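Local coordinates for protein purine nucleoside phosphorylase (Anopheles gambiae, PDB 2P4S) that catalyses the phosphorolysis of inosine, guanosine and their 2'-deoxy forms to the free purine base and a pentose 1-phosphate in purine salvage, at residues A124-I138 with G151-C165. Numbering follows the deposited sequence.
Sequences AEQLTDVDSFDYETI and GRLVFGYLAGVPVMC
Strand 130-134 runs antiparallel to strand 152-158, their axes 4.4 Å apart at 167°, and a beta bulge between Thr128 and Asp131 shifts the register by one residue. Thr128 with Tyr157, Asp131 with Phe155 and Phe133 with Leu153 form the hydrogen-bonded pairs, the Phe155 N to Asp131 O bond being nearly straight. Leu127 packs on the face of the 152-165 hairpin that carries Val154, Val163 and Cys165: CD1 meets Val154 CG1 and Cys165 CB, whereas CD2 presses on Val163 CG2 at a tight 3.3 Å. Beside it, Ala124 CB rests on Cys165 SG (3.6 Å). On the opposite face Phe133 and Phe155 meet rim to rim, CE2 to CD2, with planes 80° apart, and helix 92-105 packs against Phe133. Asp134 and Arg152 lie side by side, their charged groups nearly coplanar; with CG of Arg152 anti to its carbonyl carbon (chi1 -65°) and the chain extended to NE, NE donates to the syn side of Asp134 OD1 at 3.2 Å, a bent hydrogen bond within a salt bridge. Gly151 packs over one face of the Tyr135 ring, its CA 3.8 Å from the ring centroid in a CH-pi contact, and its O accepts from Tyr135 N. Backbone bonds thus join edge strand 130-134 to the sheet, with apolar side chains on both faces; the solvent-accessible ion pair probably contributes less than a buried one would, and Tyr135 links this end to Gly168 O, through its hydroxyl, and to the phosphate-binding residue Phe170.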
# COMPACT_ATOMS: atom_id res chain seq x y z
N ALA A 124 -15.09 18.04 -23.51
CA ALA A 124 -14.47 17.92 -24.84
C ALA A 124 -15.44 18.30 -25.97
O ALA A 124 -15.01 18.76 -27.03
CB ALA A 124 -13.93 16.53 -25.05
N GLU A 125 -16.73 18.11 -25.75
CA GLU A 125 -17.79 18.49 -26.71
C GLU A 125 -18.02 20.00 -26.87
O GLU A 125 -18.68 20.45 -27.80
CB GLU A 125 -19.10 17.81 -26.34
CG GLU A 125 -19.11 16.31 -26.55
CD GLU A 125 -20.42 15.70 -26.11
OE1 GLU A 125 -21.38 16.48 -25.85
OE2 GLU A 125 -20.51 14.45 -26.02
N GLN A 126 -17.47 20.79 -25.97
CA GLN A 126 -17.66 22.23 -26.07
C GLN A 126 -16.53 22.87 -26.83
O GLN A 126 -16.55 24.06 -27.04
CB GLN A 126 -17.79 22.83 -24.67
CG GLN A 126 -18.97 22.20 -23.99
CD GLN A 126 -19.37 22.91 -22.75
OE1 GLN A 126 -19.11 24.12 -22.59
NE2 GLN A 126 -20.02 22.17 -21.84
N LEU A 127 -15.54 22.08 -27.24
CA LEU A 127 -14.44 22.60 -28.06
C LEU A 127 -14.92 22.94 -29.49
O LEU A 127 -15.88 22.36 -29.96
CB LEU A 127 -13.28 21.60 -28.12
CG LEU A 127 -12.72 21.12 -26.78
CD1 LEU A 127 -11.56 20.21 -27.05
CD2 LEU A 127 -12.27 22.28 -25.92
N THR A 128 -14.25 23.89 -30.15
CA THR A 128 -14.53 24.22 -31.55
C THR A 128 -13.29 23.96 -32.42
O THR A 128 -12.16 23.89 -31.89
CB THR A 128 -14.96 25.70 -31.73
OG1 THR A 128 -13.91 26.56 -31.32
CG2 THR A 128 -16.22 26.03 -30.94
N ASP A 129 -13.51 23.82 -33.74
CA ASP A 129 -12.41 23.55 -34.68
C ASP A 129 -11.56 22.37 -34.23
O ASP A 129 -10.32 22.51 -34.11
CB ASP A 129 -11.48 24.74 -34.72
CG ASP A 129 -11.80 25.69 -35.82
OD1 ASP A 129 -11.10 25.57 -36.87
OD2 ASP A 129 -12.70 26.56 -35.60
N VAL A 130 -12.21 21.23 -33.97
CA VAL A 130 -11.51 20.09 -33.35
C VAL A 130 -10.74 19.17 -34.32
O VAL A 130 -11.19 18.92 -35.44
CB VAL A 130 -12.46 19.25 -32.41
CG1 VAL A 130 -13.28 20.18 -31.55
CG2 VAL A 130 -13.39 18.37 -33.20
N ASP A 131 -9.57 18.71 -33.88
CA ASP A 131 -8.93 17.49 -34.37
C ASP A 131 -9.09 16.42 -33.28
O ASP A 131 -8.65 16.57 -32.16
CB ASP A 131 -7.46 17.72 -34.75
CG ASP A 131 -7.30 18.83 -35.81
OD1 ASP A 131 -7.90 18.70 -36.91
OD2 ASP A 131 -6.57 19.81 -35.57
N SER A 132 -9.79 15.35 -33.62
CA SER A 132 -10.14 14.31 -32.66
C SER A 132 -9.42 12.99 -33.01
O SER A 132 -9.32 12.62 -34.19
CB SER A 132 -11.63 14.14 -32.67
OG SER A 132 -11.99 13.17 -31.71
N PHE A 133 -8.90 12.32 -31.99
CA PHE A 133 -8.21 11.04 -32.19
C PHE A 133 -8.73 9.96 -31.26
O PHE A 133 -8.49 10.04 -30.05
CB PHE A 133 -6.70 11.15 -31.93
CG PHE A 133 -6.00 12.16 -32.77
CD1 PHE A 133 -5.33 11.77 -33.93
CD2 PHE A 133 -5.99 13.51 -32.39
CE1 PHE A 133 -4.66 12.71 -34.70
CE2 PHE A 133 -5.33 14.47 -33.15
CZ PHE A 133 -4.67 14.07 -34.32
N ASP A 134 -9.42 8.95 -31.80
CA ASP A 134 -9.78 7.79 -30.99
C ASP A 134 -8.51 7.21 -30.39
O ASP A 134 -7.49 7.15 -31.08
CB ASP A 134 -10.52 6.74 -31.81
CG ASP A 134 -11.96 7.15 -32.09
OD1 ASP A 134 -12.32 8.29 -31.71
OD2 ASP A 134 -12.73 6.34 -32.68
N TYR A 135 -8.56 6.84 -29.10
CA TYR A 135 -7.38 6.23 -28.42
C TYR A 135 -6.86 5.00 -29.13
O TYR A 135 -5.67 4.76 -29.13
CB TYR A 135 -7.64 5.88 -26.95
CG TYR A 135 -7.87 7.08 -26.01
CD1 TYR A 135 -7.48 8.39 -26.38
CD2 TYR A 135 -8.47 6.89 -24.75
CE1 TYR A 135 -7.68 9.49 -25.52
CE2 TYR A 135 -8.69 7.97 -23.88
CZ TYR A 135 -8.31 9.25 -24.27
OH TYR A 135 -8.54 10.27 -23.43
N GLU A 136 -7.77 4.23 -29.73
CA GLU A 136 -7.44 3.02 -30.52
C GLU A 136 -6.41 3.26 -31.64
O GLU A 136 -5.62 2.37 -31.94
CB GLU A 136 -8.72 2.44 -31.17
CG GLU A 136 -9.66 1.70 -30.22
CD GLU A 136 -10.46 2.61 -29.20
OE1 GLU A 136 -10.61 3.86 -29.38
OE2 GLU A 136 -10.97 2.03 -28.20
N THR A 137 -6.44 4.45 -32.23
CA THR A 137 -5.61 4.83 -33.36
C THR A 137 -4.29 5.49 -32.98
O THR A 137 -3.42 5.65 -33.83
CB THR A 137 -6.35 5.79 -34.31
OG1 THR A 137 -6.26 7.14 -33.82
CG2 THR A 137 -7.79 5.41 -34.47
N ILE A 138 -4.12 5.88 -31.72
CA ILE A 138 -2.88 6.53 -31.32
C ILE A 138 -1.80 5.47 -30.98
O ILE A 138 -2.05 4.58 -30.18
CB ILE A 138 -3.07 7.54 -30.14
CG1 ILE A 138 -4.22 8.53 -30.45
CG2 ILE A 138 -1.75 8.29 -29.86
CD1 ILE A 138 -4.72 9.32 -29.21
N GLY A 151 -13.05 7.91 -24.79
CA GLY A 151 -11.77 7.43 -25.31
C GLY A 151 -11.27 8.16 -26.55
O GLY A 151 -10.92 7.51 -27.55
N ARG A 152 -11.25 9.49 -26.52
CA ARG A 152 -10.71 10.32 -27.63
C ARG A 152 -9.83 11.45 -27.10
O ARG A 152 -10.15 12.04 -26.08
CB ARG A 152 -11.82 10.99 -28.43
CG ARG A 152 -12.70 10.06 -29.16
CD ARG A 152 -13.86 10.83 -29.79
NE ARG A 152 -14.81 9.88 -30.36
CZ ARG A 152 -16.13 10.08 -30.42
NH1 ARG A 152 -16.67 11.20 -29.94
NH2 ARG A 152 -16.90 9.14 -30.94
N LEU A 153 -8.72 11.72 -27.80
CA LEU A 153 -7.92 12.90 -27.59
C LEU A 153 -8.42 14.02 -28.54
O LEU A 153 -8.47 13.84 -29.77
CB LEU A 153 -6.46 12.54 -27.84
CG LEU A 153 -5.38 13.50 -27.37
CD1 LEU A 153 -5.62 13.87 -25.87
CD2 LEU A 153 -4.04 12.88 -27.56
N VAL A 154 -8.88 15.13 -27.96
CA VAL A 154 -9.53 16.18 -28.72
C VAL A 154 -8.67 17.46 -28.63
O VAL A 154 -8.41 17.97 -27.53
CB VAL A 154 -10.98 16.45 -28.26
CG1 VAL A 154 -11.72 17.27 -29.26
CG2 VAL A 154 -11.74 15.17 -28.14
N PHE A 155 -8.19 17.93 -29.78
CA PHE A 155 -7.43 19.19 -29.82
C PHE A 155 -8.44 20.18 -30.34
O PHE A 155 -9.01 19.94 -31.37
CB PHE A 155 -6.25 19.10 -30.79
CG PHE A 155 -5.12 18.24 -30.31
CD1 PHE A 155 -3.94 18.82 -29.82
CD2 PHE A 155 -5.18 16.84 -30.41
CE1 PHE A 155 -2.85 18.02 -29.36
CE2 PHE A 155 -4.12 16.05 -29.98
CZ PHE A 155 -2.92 16.65 -29.47
N GLY A 156 -8.69 21.27 -29.63
CA GLY A 156 -9.74 22.22 -30.05
C GLY A 156 -9.62 23.51 -29.27
O GLY A 156 -8.75 23.65 -28.41
N TYR A 157 -10.51 24.45 -29.59
CA TYR A 157 -10.60 25.76 -28.93
C TYR A 157 -11.67 25.76 -27.84
O TYR A 157 -12.87 25.48 -28.11
CB TYR A 157 -10.86 26.89 -29.97
CG TYR A 157 -9.68 27.09 -30.90
CD1 TYR A 157 -8.69 27.99 -30.59
CD2 TYR A 157 -9.55 26.35 -32.09
CE1 TYR A 157 -7.56 28.19 -31.44
CE2 TYR A 157 -8.41 26.51 -32.96
CZ TYR A 157 -7.42 27.45 -32.62
OH TYR A 157 -6.29 27.67 -33.42
N LEU A 158 -11.24 26.04 -26.62
CA LEU A 158 -12.18 26.27 -25.51
C LEU A 158 -12.37 27.80 -25.28
O LEU A 158 -11.47 28.46 -24.74
CB LEU A 158 -11.73 25.56 -24.22
CG LEU A 158 -12.75 25.50 -23.07
CD1 LEU A 158 -14.05 24.85 -23.50
CD2 LEU A 158 -12.19 24.75 -21.90
N ALA A 159 -13.52 28.34 -25.70
CA ALA A 159 -13.74 29.79 -25.84
C ALA A 159 -12.55 30.54 -26.47
O ALA A 159 -12.05 31.50 -25.90
CB ALA A 159 -14.09 30.42 -24.47
N GLY A 160 -12.09 30.07 -27.64
CA GLY A 160 -10.95 30.69 -28.30
C GLY A 160 -9.58 30.26 -27.83
O GLY A 160 -8.57 30.65 -28.42
N VAL A 161 -9.48 29.47 -26.76
CA VAL A 161 -8.14 29.05 -26.28
C VAL A 161 -7.87 27.60 -26.71
O VAL A 161 -8.71 26.72 -26.46
CB VAL A 161 -7.98 29.23 -24.73
CG1 VAL A 161 -6.58 28.85 -24.28
CG2 VAL A 161 -8.32 30.69 -24.34
N PRO A 162 -6.74 27.37 -27.41
CA PRO A 162 -6.37 25.99 -27.77
C PRO A 162 -6.05 25.13 -26.54
O PRO A 162 -5.16 25.46 -25.70
CB PRO A 162 -5.13 26.17 -28.67
CG PRO A 162 -4.61 27.50 -28.35
CD PRO A 162 -5.76 28.35 -27.90
N VAL A 163 -6.79 24.02 -26.47
CA VAL A 163 -6.60 22.99 -25.42
C VAL A 163 -6.42 21.60 -26.08
O VAL A 163 -6.71 21.40 -27.27
CB VAL A 163 -7.78 22.98 -24.35
CG1 VAL A 163 -7.98 24.36 -23.71
CG2 VAL A 163 -9.10 22.53 -24.96
N MET A 164 -5.88 20.68 -25.29
CA MET A 164 -5.75 19.27 -25.61
C MET A 164 -6.55 18.55 -24.51
O MET A 164 -6.23 18.64 -23.33
CB MET A 164 -4.29 18.90 -25.46
CG MET A 164 -3.94 17.58 -26.03
SD MET A 164 -2.22 17.32 -25.68
CE MET A 164 -1.55 18.89 -25.79
N CYS A 165 -7.56 17.81 -24.91
CA CYS A 165 -8.51 17.28 -23.99
C CYS A 165 -8.64 15.74 -24.04
O CYS A 165 -8.95 15.15 -25.11
CB CYS A 165 -9.80 18.02 -24.28
SG CYS A 165 -11.03 17.61 -23.14